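Local structure of cellulose hydrolase (Bacillus licheniformis, 4YZT) at residues A[62-67]-A[105-110]; A[66-71]-A[325-330]; A[71-76]-A[99-104]; A[109-114]-A[153-158]. The protein hydrolyses internal beta-1,4-glucosidic bonds of cellulose, acting as a family 5 endoglucanase built on a TIM barrel. One frame throughout, in Å; residues are numbered along the deposited sequence.

Contact 1 (A[62-67]-A[105-110])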
# COMPACT_ATOMS: atom_id res chain seq x y z
N ASP A 62 -4.83 16.51 -8.80
CA ASP A 62 -3.82 16.34 -7.77
C ASP A 62 -2.92 15.15 -8.10
O ASP A 62 -1.71 15.19 -7.89
CB ASP A 62 -4.47 16.15 -6.39
CG ASP A 62 -5.11 17.44 -5.84
OD1 ASP A 62 -4.75 18.53 -6.30
OD2 ASP A 62 -5.98 17.34 -4.94
N ILE A 63 -3.52 14.09 -8.64
CA ILE A 63 -2.74 12.90 -8.97
C ILE A 63 -1.89 13.19 -10.21
O ILE A 63 -0.75 12.71 -10.33
CB ILE A 63 -3.65 11.70 -9.22
CG1 ILE A 63 -4.44 11.41 -7.93
CG2 ILE A 63 -2.82 10.48 -9.59
CD1 ILE A 63 -3.54 11.07 -6.73
N ARG A 64 -2.42 13.99 -11.11
CA ARG A 64 -1.64 14.45 -12.25
C ARG A 64 -0.44 15.29 -11.78
O ARG A 64 0.69 15.10 -12.25
CB ARG A 64 -2.51 15.25 -13.21
CG ARG A 64 -1.87 15.60 -14.53
CD ARG A 64 -2.73 16.66 -15.19
NE ARG A 64 -2.90 16.44 -16.61
CZ ARG A 64 -3.84 17.03 -17.35
NH1 ARG A 64 -4.71 17.89 -16.80
NH2 ARG A 64 -3.90 16.75 -18.64
N ASP A 65 -0.69 16.20 -10.84
CA ASP A 65 0.38 17.07 -10.34
C ASP A 65 1.54 16.25 -9.79
O ASP A 65 2.70 16.65 -9.91
CB ASP A 65 -0.13 18.00 -9.24
CG ASP A 65 -1.02 19.10 -9.76
OD1 ASP A 65 -1.12 19.25 -11.00
OD2 ASP A 65 -1.59 19.83 -8.93
N ALA A 66 1.22 15.11 -9.19
CA ALA A 66 2.20 14.22 -8.57
C ALA A 66 3.11 13.54 -9.60
O ALA A 66 4.27 13.25 -9.31
CB ALA A 66 1.49 13.17 -7.74
N GLY A 67 2.57 13.29 -10.79
CA GLY A 67 3.35 12.69 -11.86
C GLY A 67 3.01 11.24 -12.18
O GLY A 67 3.78 10.57 -12.86
N LEU A 105 -9.63 10.24 -17.91
CA LEU A 105 -9.18 10.20 -19.30
C LEU A 105 -8.86 11.59 -19.84
O LEU A 105 -7.93 11.77 -20.63
CB LEU A 105 -10.23 9.54 -20.20
CG LEU A 105 -10.37 8.03 -20.05
CD1 LEU A 105 -11.61 7.57 -20.81
CD2 LEU A 105 -9.13 7.34 -20.60
N GLU A 106 -9.62 12.59 -19.42
CA GLU A 106 -9.41 13.93 -19.92
C GLU A 106 -8.12 14.54 -19.37
O GLU A 106 -7.64 15.56 -19.86
CB GLU A 106 -10.61 14.81 -19.59
CG GLU A 106 -11.84 14.40 -20.39
CD GLU A 106 -13.12 15.04 -19.90
OE1 GLU A 106 -13.07 15.86 -18.96
OE2 GLU A 106 -14.18 14.71 -20.47
N ARG A 107 -7.54 13.91 -18.35
CA ARG A 107 -6.25 14.33 -17.81
C ARG A 107 -5.11 13.52 -18.44
O ARG A 107 -3.98 13.54 -17.95
CB ARG A 107 -6.25 14.20 -16.29
CG ARG A 107 -6.83 15.45 -15.67
CD ARG A 107 -7.81 15.19 -14.57
NE ARG A 107 -8.41 16.45 -14.14
CZ ARG A 107 -9.67 16.81 -14.39
NH1 ARG A 107 -10.49 15.98 -15.04
NH2 ARG A 107 -10.11 17.98 -13.96
N GLU A 108 -5.45 12.84 -19.53
CA GLU A 108 -4.51 12.06 -20.35
C GLU A 108 -3.92 10.85 -19.64
O GLU A 108 -2.96 10.25 -20.14
CB GLU A 108 -3.38 12.96 -20.86
CG GLU A 108 -3.87 14.15 -21.62
CD GLU A 108 -3.87 13.89 -23.11
OE1 GLU A 108 -4.48 12.89 -23.54
OE2 GLU A 108 -3.23 14.68 -23.83
N PHE A 109 -4.48 10.47 -18.49
CA PHE A 109 -4.11 9.20 -17.85
C PHE A 109 -4.41 8.00 -18.74
O PHE A 109 -5.38 7.99 -19.51
CB PHE A 109 -4.86 9.00 -16.53
CG PHE A 109 -4.45 9.93 -15.42
CD1 PHE A 109 -3.15 9.92 -14.92
CD2 PHE A 109 -5.37 10.78 -14.83
CE1 PHE A 109 -2.78 10.77 -13.88
CE2 PHE A 109 -5.01 11.62 -13.79
CZ PHE A 109 -3.70 11.62 -13.31
N TYR A 110 -3.60 6.95 -18.60
CA TYR A 110 -4.08 5.64 -19.00
C TYR A 110 -4.92 5.16 -17.83
O TYR A 110 -4.56 5.38 -16.68
CB TYR A 110 -2.94 4.69 -19.32
CG TYR A 110 -2.34 4.94 -20.68
CD1 TYR A 110 -1.51 6.03 -20.89
CD2 TYR A 110 -2.62 4.10 -21.75
CE1 TYR A 110 -0.96 6.28 -22.13
CE2 TYR A 110 -2.08 4.35 -23.00
CZ TYR A 110 -1.25 5.44 -23.18
OH TYR A 110 -0.71 5.70 -24.41

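Contact 2 (A[66-71]-A[325-330])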
# COMPACT_ATOMS: atom_id res chain seq x y z
N ALA A 66 1.22 15.11 -9.19
CA ALA A 66 2.20 14.22 -8.57
C ALA A 66 3.11 13.54 -9.60
O ALA A 66 4.27 13.25 -9.31
CB ALA A 66 1.49 13.17 -7.74
N GLY A 67 2.57 13.29 -10.79
CA GLY A 67 3.35 12.69 -11.86
C GLY A 67 3.01 11.24 -12.18
O GLY A 67 3.78 10.57 -12.86
N PHE A 68 1.87 10.75 -11.70
CA PHE A 68 1.46 9.40 -12.11
C PHE A 68 1.00 9.42 -13.57
O PHE A 68 0.41 10.40 -14.02
CB PHE A 68 0.36 8.85 -11.19
CG PHE A 68 0.86 8.60 -9.80
CD1 PHE A 68 1.48 7.39 -9.49
CD2 PHE A 68 0.77 9.58 -8.82
CE1 PHE A 68 1.97 7.15 -8.21
CE2 PHE A 68 1.26 9.34 -7.54
CZ PHE A 68 1.86 8.12 -7.25
N LYS A 69 1.32 8.36 -14.30
CA LYS A 69 0.92 8.28 -15.71
C LYS A 69 -0.39 7.51 -15.90
O LYS A 69 -1.06 7.63 -16.92
CB LYS A 69 2.02 7.64 -16.55
CG LYS A 69 3.28 8.47 -16.67
CD LYS A 69 4.24 7.82 -17.65
CE LYS A 69 5.58 8.54 -17.72
NZ LYS A 69 6.49 7.81 -18.65
N SER A 70 -0.76 6.70 -14.92
CA SER A 70 -1.98 5.91 -15.05
C SER A 70 -2.74 5.83 -13.73
O SER A 70 -2.15 6.00 -12.66
CB SER A 70 -1.66 4.50 -15.57
OG SER A 70 -0.82 3.79 -14.67
N VAL A 71 -4.05 5.60 -13.81
CA VAL A 71 -4.86 5.38 -12.64
C VAL A 71 -5.72 4.14 -12.82
O VAL A 71 -6.18 3.84 -13.93
CB VAL A 71 -5.77 6.61 -12.30
CG1 VAL A 71 -4.93 7.87 -12.13
CG2 VAL A 71 -6.84 6.81 -13.37
N GLU A 325 7.53 10.58 -3.86
CA GLU A 325 8.53 11.01 -4.84
C GLU A 325 9.40 9.84 -5.28
O GLU A 325 9.79 9.76 -6.45
CB GLU A 325 9.41 12.14 -4.28
CG GLU A 325 8.66 13.43 -3.92
CD GLU A 325 7.95 14.10 -5.08
OE1 GLU A 325 8.16 13.72 -6.26
OE2 GLU A 325 7.19 15.06 -4.82
N ILE A 326 9.68 8.92 -4.36
CA ILE A 326 10.41 7.71 -4.68
C ILE A 326 9.67 6.91 -5.75
O ILE A 326 10.27 6.46 -6.72
CB ILE A 326 10.66 6.85 -3.43
CG1 ILE A 326 11.83 7.44 -2.64
CG2 ILE A 326 10.96 5.41 -3.80
CD1 ILE A 326 12.00 6.83 -1.25
N VAL A 327 8.36 6.74 -5.59
CA VAL A 327 7.57 5.97 -6.56
C VAL A 327 7.56 6.64 -7.94
O VAL A 327 7.73 5.98 -8.96
CB VAL A 327 6.11 5.78 -6.06
CG1 VAL A 327 5.19 5.29 -7.18
CG2 VAL A 327 6.09 4.80 -4.88
N ILE A 328 7.39 7.96 -7.95
CA ILE A 328 7.41 8.75 -9.18
C ILE A 328 8.73 8.61 -9.96
O ILE A 328 8.73 8.43 -11.18
CB ILE A 328 7.16 10.23 -8.84
CG1 ILE A 328 5.73 10.39 -8.31
CG2 ILE A 328 7.42 11.14 -10.05
CD1 ILE A 328 4.68 9.83 -9.25
N GLN A 329 9.85 8.69 -9.25
CA GLN A 329 11.16 8.59 -9.89
C GLN A 329 11.47 7.13 -10.28
O GLN A 329 11.84 6.85 -11.42
CB GLN A 329 12.24 9.13 -8.95
CG GLN A 329 12.10 10.63 -8.68
CD GLN A 329 12.30 11.45 -9.93
OE1 GLN A 329 13.18 11.16 -10.74
NE2 GLN A 329 11.49 12.50 -10.10
N ALA A 330 11.29 6.21 -9.34
CA ALA A 330 11.57 4.81 -9.62
C ALA A 330 10.68 4.28 -10.74
O ALA A 330 11.12 3.45 -11.54
CB ALA A 330 11.40 3.98 -8.35
O HOH W 1 5.69 14.75 -7.61

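Contact 3 (A[71-76]-A[99-104])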
# COMPACT_ATOMS: atom_id res chain seq x y z
N VAL A 71 -4.05 5.60 -13.81
CA VAL A 71 -4.86 5.38 -12.64
C VAL A 71 -5.72 4.14 -12.82
O VAL A 71 -6.18 3.84 -13.93
CB VAL A 71 -5.77 6.61 -12.30
CG1 VAL A 71 -4.93 7.87 -12.13
CG2 VAL A 71 -6.84 6.81 -13.37
N ARG A 72 -5.91 3.41 -11.73
CA ARG A 72 -6.84 2.29 -11.70
C ARG A 72 -8.07 2.71 -10.91
O ARG A 72 -7.96 3.23 -9.81
CB ARG A 72 -6.19 1.06 -11.07
CG ARG A 72 -7.10 -0.15 -10.89
CD ARG A 72 -6.19 -1.36 -10.70
NE ARG A 72 -6.82 -2.68 -10.57
CZ ARG A 72 -7.09 -3.30 -9.42
NH1 ARG A 72 -6.88 -2.69 -8.25
NH2 ARG A 72 -7.60 -4.53 -9.43
N ILE A 73 -9.24 2.49 -11.50
CA ILE A 73 -10.50 2.87 -10.87
C ILE A 73 -11.30 1.62 -10.56
O ILE A 73 -12.06 1.12 -11.40
CB ILE A 73 -11.34 3.84 -11.77
CG1 ILE A 73 -10.52 5.07 -12.14
CG2 ILE A 73 -12.63 4.26 -11.07
CD1 ILE A 73 -11.15 5.92 -13.24
N PRO A 74 -11.11 1.07 -9.35
CA PRO A 74 -11.89 -0.11 -8.98
C PRO A 74 -13.35 0.25 -8.82
O PRO A 74 -13.67 1.29 -8.24
CB PRO A 74 -11.26 -0.57 -7.65
CG PRO A 74 -10.51 0.57 -7.14
CD PRO A 74 -10.08 1.40 -8.34
N VAL A 75 -14.24 -0.60 -9.33
CA VAL A 75 -15.68 -0.37 -9.23
C VAL A 75 -16.39 -1.65 -8.79
O VAL A 75 -16.23 -2.72 -9.39
CB VAL A 75 -16.28 0.10 -10.56
CG1 VAL A 75 -17.80 0.25 -10.42
CG2 VAL A 75 -15.64 1.41 -11.01
N THR A 76 -17.17 -1.53 -7.72
CA THR A 76 -18.00 -2.63 -7.26
C THR A 76 -19.41 -2.37 -7.78
O THR A 76 -20.04 -1.37 -7.41
CB THR A 76 -17.95 -2.76 -5.74
OG1 THR A 76 -16.60 -3.03 -5.34
CG2 THR A 76 -18.86 -3.90 -5.25
N GLU A 99 -18.72 9.40 -15.67
CA GLU A 99 -18.25 10.73 -15.25
C GLU A 99 -16.84 10.66 -14.65
O GLU A 99 -15.95 11.42 -15.05
CB GLU A 99 -19.22 11.36 -14.25
CG GLU A 99 -18.71 12.66 -13.62
CD GLU A 99 -19.78 13.36 -12.80
OE1 GLU A 99 -20.17 12.83 -11.74
OE2 GLU A 99 -20.23 14.43 -13.23
N VAL A 100 -16.64 9.74 -13.71
CA VAL A 100 -15.35 9.61 -13.05
C VAL A 100 -14.31 9.09 -14.05
O VAL A 100 -13.19 9.58 -14.07
CB VAL A 100 -15.42 8.69 -11.81
CG1 VAL A 100 -14.04 8.37 -11.27
CG2 VAL A 100 -16.27 9.34 -10.73
N THR A 101 -14.68 8.14 -14.89
CA THR A 101 -13.74 7.61 -15.86
C THR A 101 -13.31 8.72 -16.84
O THR A 101 -12.13 8.83 -17.17
CB THR A 101 -14.31 6.41 -16.65
OG1 THR A 101 -14.67 5.36 -15.74
CG2 THR A 101 -13.27 5.85 -17.60
N ASP A 102 -14.27 9.54 -17.27
CA ASP A 102 -13.97 10.63 -18.21
C ASP A 102 -13.02 11.66 -17.59
O ASP A 102 -12.09 12.13 -18.25
CB ASP A 102 -15.25 11.33 -18.66
CG ASP A 102 -15.94 10.60 -19.81
OD1 ASP A 102 -15.30 9.73 -20.45
OD2 ASP A 102 -17.12 10.90 -20.09
N TRP A 103 -13.25 12.00 -16.32
CA TRP A 103 -12.35 12.91 -15.61
C TRP A 103 -10.90 12.46 -15.68
O TRP A 103 -9.99 13.27 -15.92
CB TRP A 103 -12.79 13.05 -14.14
CG TRP A 103 -13.97 13.95 -13.95
CD1 TRP A 103 -14.47 14.87 -14.84
CD2 TRP A 103 -14.81 14.02 -12.79
NE1 TRP A 103 -15.57 15.51 -14.29
CE2 TRP A 103 -15.80 14.99 -13.04
CE3 TRP A 103 -14.82 13.35 -11.56
CZ2 TRP A 103 -16.79 15.31 -12.11
CZ3 TRP A 103 -15.80 13.66 -10.64
CH2 TRP A 103 -16.77 14.63 -10.92
N ALA A 104 -10.67 11.16 -15.49
CA ALA A 104 -9.32 10.62 -15.53
C ALA A 104 -8.80 10.68 -16.97
O ALA A 104 -7.67 11.11 -17.22
CB ALA A 104 -9.29 9.19 -14.99

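Contact 4 (A[109-114]-A[153-158])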
# COMPACT_ATOMS: atom_id res chain seq x y z
N PHE A 109 -4.48 10.47 -18.49
CA PHE A 109 -4.11 9.20 -17.85
C PHE A 109 -4.41 8.00 -18.74
O PHE A 109 -5.38 7.99 -19.51
CB PHE A 109 -4.86 9.00 -16.53
CG PHE A 109 -4.45 9.93 -15.42
CD1 PHE A 109 -3.15 9.92 -14.92
CD2 PHE A 109 -5.37 10.78 -14.83
CE1 PHE A 109 -2.78 10.77 -13.88
CE2 PHE A 109 -5.01 11.62 -13.79
CZ PHE A 109 -3.70 11.62 -13.31
N TYR A 110 -3.60 6.95 -18.60
CA TYR A 110 -4.08 5.64 -19.00
C TYR A 110 -4.92 5.16 -17.83
O TYR A 110 -4.56 5.38 -16.68
CB TYR A 110 -2.94 4.69 -19.32
CG TYR A 110 -2.34 4.94 -20.68
CD1 TYR A 110 -1.51 6.03 -20.89
CD2 TYR A 110 -2.62 4.10 -21.75
CE1 TYR A 110 -0.96 6.28 -22.13
CE2 TYR A 110 -2.08 4.35 -23.00
CZ TYR A 110 -1.25 5.44 -23.18
OH TYR A 110 -0.71 5.70 -24.41
N VAL A 111 -6.07 4.55 -18.11
CA VAL A 111 -7.06 4.31 -17.07
C VAL A 111 -7.49 2.84 -17.08
O VAL A 111 -7.80 2.31 -18.14
CB VAL A 111 -8.30 5.21 -17.26
CG1 VAL A 111 -9.34 4.94 -16.16
CG2 VAL A 111 -7.91 6.70 -17.29
N VAL A 112 -7.48 2.19 -15.90
CA VAL A 112 -7.95 0.82 -15.76
C VAL A 112 -9.32 0.80 -15.09
O VAL A 112 -9.47 1.24 -13.95
CB VAL A 112 -6.96 -0.03 -14.95
CG1 VAL A 112 -7.52 -1.46 -14.69
CG2 VAL A 112 -5.62 -0.09 -15.67
N LEU A 113 -10.32 0.30 -15.81
CA LEU A 113 -11.67 0.17 -15.25
C LEU A 113 -11.96 -1.30 -15.01
O LEU A 113 -11.71 -2.12 -15.90
CB LEU A 113 -12.70 0.80 -16.19
CG LEU A 113 -14.20 0.69 -15.82
CD1 LEU A 113 -14.55 1.51 -14.59
CD2 LEU A 113 -15.07 1.08 -17.01
N ASN A 114 -12.47 -1.66 -13.83
CA ASN A 114 -12.68 -3.09 -13.56
C ASN A 114 -14.03 -3.44 -12.96
O ASN A 114 -14.92 -2.60 -12.87
CB ASN A 114 -11.55 -3.64 -12.65
CG ASN A 114 -11.71 -3.31 -11.15
OD1 ASN A 114 -12.74 -2.80 -10.69
ND2 ASN A 114 -10.69 -3.66 -10.38
N GLU A 153 -8.18 4.62 -26.64
CA GLU A 153 -7.39 3.42 -26.36
C GLU A 153 -6.61 3.52 -25.04
O GLU A 153 -5.97 2.55 -24.62
CB GLU A 153 -6.42 3.16 -27.52
CG GLU A 153 -5.37 4.27 -27.68
CD GLU A 153 -4.62 4.22 -29.01
OE1 GLU A 153 -3.88 3.24 -29.26
OE2 GLU A 153 -4.77 5.18 -29.81
N ARG A 154 -6.64 4.69 -24.40
CA ARG A 154 -6.02 4.84 -23.09
C ARG A 154 -6.90 4.24 -21.99
O ARG A 154 -6.48 4.15 -20.84
CB ARG A 154 -5.71 6.30 -22.78
CG ARG A 154 -4.61 6.87 -23.68
CD ARG A 154 -3.99 8.17 -23.20
NE ARG A 154 -2.91 8.54 -24.11
CZ ARG A 154 -1.83 9.26 -23.80
NH1 ARG A 154 -1.66 9.74 -22.57
NH2 ARG A 154 -0.92 9.51 -24.74
N LEU A 155 -8.11 3.80 -22.34
CA LEU A 155 -8.93 3.09 -21.36
C LEU A 155 -8.78 1.59 -21.56
O LEU A 155 -8.98 1.06 -22.66
CB LEU A 155 -10.40 3.52 -21.46
CG LEU A 155 -11.39 2.78 -20.52
CD1 LEU A 155 -11.12 3.04 -19.03
CD2 LEU A 155 -12.82 3.15 -20.88
N LEU A 156 -8.40 0.91 -20.48
CA LEU A 156 -8.22 -0.53 -20.43
C LEU A 156 -9.35 -1.16 -19.62
O LEU A 156 -9.84 -0.55 -18.67
CB LEU A 156 -6.87 -0.91 -19.80
CG LEU A 156 -5.55 -0.52 -20.51
CD1 LEU A 156 -5.19 0.93 -20.25
CD2 LEU A 156 -4.40 -1.42 -20.06
N PHE A 157 -9.77 -2.37 -19.99
CA PHE A 157 -10.74 -3.11 -19.17
C PHE A 157 -10.04 -4.22 -18.40
O PHE A 157 -9.27 -4.99 -18.99
CB PHE A 157 -11.84 -3.77 -20.02
CG PHE A 157 -12.75 -2.81 -20.75
CD1 PHE A 157 -12.88 -1.49 -20.37
CD2 PHE A 157 -13.50 -3.26 -21.84
CE1 PHE A 157 -13.74 -0.62 -21.07
CE2 PHE A 157 -14.35 -2.41 -22.54
CZ PHE A 157 -14.47 -1.09 -22.15
N GLU A 158 -10.31 -4.32 -17.10
CA GLU A 158 -9.84 -5.44 -16.29
C GLU A 158 -11.04 -6.33 -15.90
O GLU A 158 -11.95 -5.89 -15.20
CB GLU A 158 -9.10 -4.96 -15.05
CG GLU A 158 -8.70 -6.10 -14.11
CD GLU A 158 -8.08 -5.60 -12.80
OE1 GLU A 158 -8.14 -4.38 -12.54
OE2 GLU A 158 -7.56 -6.44 -12.04

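Contact 1 (A[62-67]-A[105-110])
The R64 guanidinium and the F109 ring are the flat groups through which helix 57-66 meets the turn that follows helix 91-105. One face of the guanidinium is laid on the base of R107, with R107 CA 3.5 Å above the plane and displaced toward its rim. R107 CG is 3.4 Å from R64 NH1, while E108 CG stands at the guanidinium edge. F109 turns its ring edge to the helix: CZ is 3.5 Å from R64 N, in the plane of the ring, and I63 C lies at the same edge. I63 and F109 cross at about a right angle, with I63 CG2 4.0 Å from F109 CZ.

R64 CG is anti to the backbone N (chi1 -171°), and a bend at chi3 (-138°) leaves NE 3.4 Å from R107 O. Neither NE nor NH2, the latter 3.3 Å from R107 O, has an angle good enough for a hydrogen bond. R107 turns its charged end elsewhere, forming salt bridges with D61 and E57 and a bond from NH1 to W103 O. Its turn is of type I, closed by E108 N to L105 O, and G67 ends helix 57-66 in a Schellman motif.

No hydrogen bond joins the segments, and the like charges of R64 NH1 and R107 NE are 4.8 Å apart; E108 OE2, 5.6 Å from R64 NH2, may offset this in part. The contact therefore rests on van der Waals packing, with F109 and I63 buried and R64 spread over the turn at the exposed side, probably held only lightly.

Contact 2 (A[66-71]-A[325-330])
I328 reaches from helix 321-330 into the bend made by A66, G67 and F68, and its atoms meet that bend one after another. At CB the chain branches, and CG2 passes A66 O at 3.9 Å. The other branch is placed by chi1 (-66°), with CG1 anti to the carbonyl carbon and 3.4 Å from A66 O. At the tip, CD1 leans on the backbone of A66 and G67 and stands over the centre of one face of the F68 ring: it is 3.7 Å from the ring centroid, 5° off the normal, a CH-pi contact. V327 adds a second touch one residue earlier, its CG1 approaching obliquely to 3.9 Å from F68 CE1.

G67 has positive phi, and a beta carbon there would both press on the A66 carbonyl and come within 3.4 Å of I328 CG2. Beside A66 a water is 2.7 Å from A66 O and 3.0 Å from E325 OE1, placed to donate to either, so that it probably links the A66 carbonyl with the E325 side chain.

F68 also meets the ring of W35 and touches W303, both in barrel strands. An alanine at F68 would probably leave I328 CD1 without its aromatic face and V327 CG1 without its contact to the ring, opening a gap between the barrel strands and helix 321-330. Such packing of the helix that follows the last strand against the loop entering the second strand is characteristic of the closure of a (beta/alpha)8, or TIM, barrel.

Contact 3 (A[71-76]-A[99-104])
A104 CB sits against both V71 and I73, and this is the tight end of the contact between strand 70-73 and helix 91-105. V71 CG2 comes 3.8 Å from A104 CB: chi1 -56° sets V71 CG1 anti to the carbonyl carbon, which leaves CG2 in the crowded position between the backbone N and the carbonyl carbon. I73 CD1 reaches the same methyl at 4.1 Å and lies equally close to T101 CA.

Toward V100 the fit slackens: V100 CG1 is 4.3 Å from I73 CD1. The T101 hydroxyl, 4.4 Å from I73 CD1, is bonded to V97 O one turn back. On the outer side of the helix D102 is turned away and forms a salt bridge with K151, while E99 pairs with R96 and sets its CG over one face of the W103 ring, toward the rim.

Strand 71-73 and the helical segment 99-104 run antiparallel (178°), their axes 10.2 Å apart at closest approach, within the beta-alpha-beta unit that continues into strand 110-114. R72, between V71 and I73, instead forms salt bridges with E158 and E271, the latter a residue of the glycan pocket.

No hydrogen bond crosses the interface. Its cohesion comes from buried methyl groups, one of which also meets T101 CA, while T101 OG1 is satisfied within its helix and the charged groups of D102, E99 and R72 pair with residues outside the contact.

Contact 4 (A[109-114]-A[153-158])
V111 and L113 bind R154, L156 and E158 through four backbone hydrogen bonds, joining two neighbouring parallel strands of the TIM barrel. V111 N donates to R154 O and receives L156 N at V111 O, each at 2.8 Å. Farther along, L113 N meets L156 O at 3.0 Å, nearly straight (178°), and E158 N closes the series on L113 O.

N114 and E158 lie side by side, but ND2 to OE1 is a weak bond of 3.4 Å. Stronger partners are R72 for E158 and V75 N for N114 OD1; N114 ND2 is also hydrogen-bonded to H116 ND1.

On the face carrying V111 and L113, L155 CD1 packs 3.9 Å from V111 CG1. At the strand entrance R154 CG makes a CH-pi contact over one face of the Y110 ring, 3.7 Å from its centroid, and the guanidinium plane is 24° from the ring, with Y110 CE1 3.5 Å from R154 CZ. R154 NH1 is bonded to E108 O. A serine at Y110 would probably leave the R154 chain without its flat support and freer to turn. The ring's edge, through Y110 CD2, meets L156 CD1 at 4.3 Å.

In the fold
The four contacts join neighbouring strands and helices of one barrel. Contacts 1 and 2, centres 10 Å apart, share A66 and G67, the turn where helix 57-66 gives way to strand 70-73. V71 joins contact 2 to contact 3, and F109 and Y110 join contact 1 to contact 4. Contacts 3 and 4 have centres only 8 Å apart, because strands 70-73 and 110-114 are neighbours, with I73 N 2.8 Å from V112 O. Of contacts 3 and 4, contact 4 comes nearer the bound glycan: the N114 side chain is about 7 Å from a glucose unit, that of I73 in contact 3 about 12 Å.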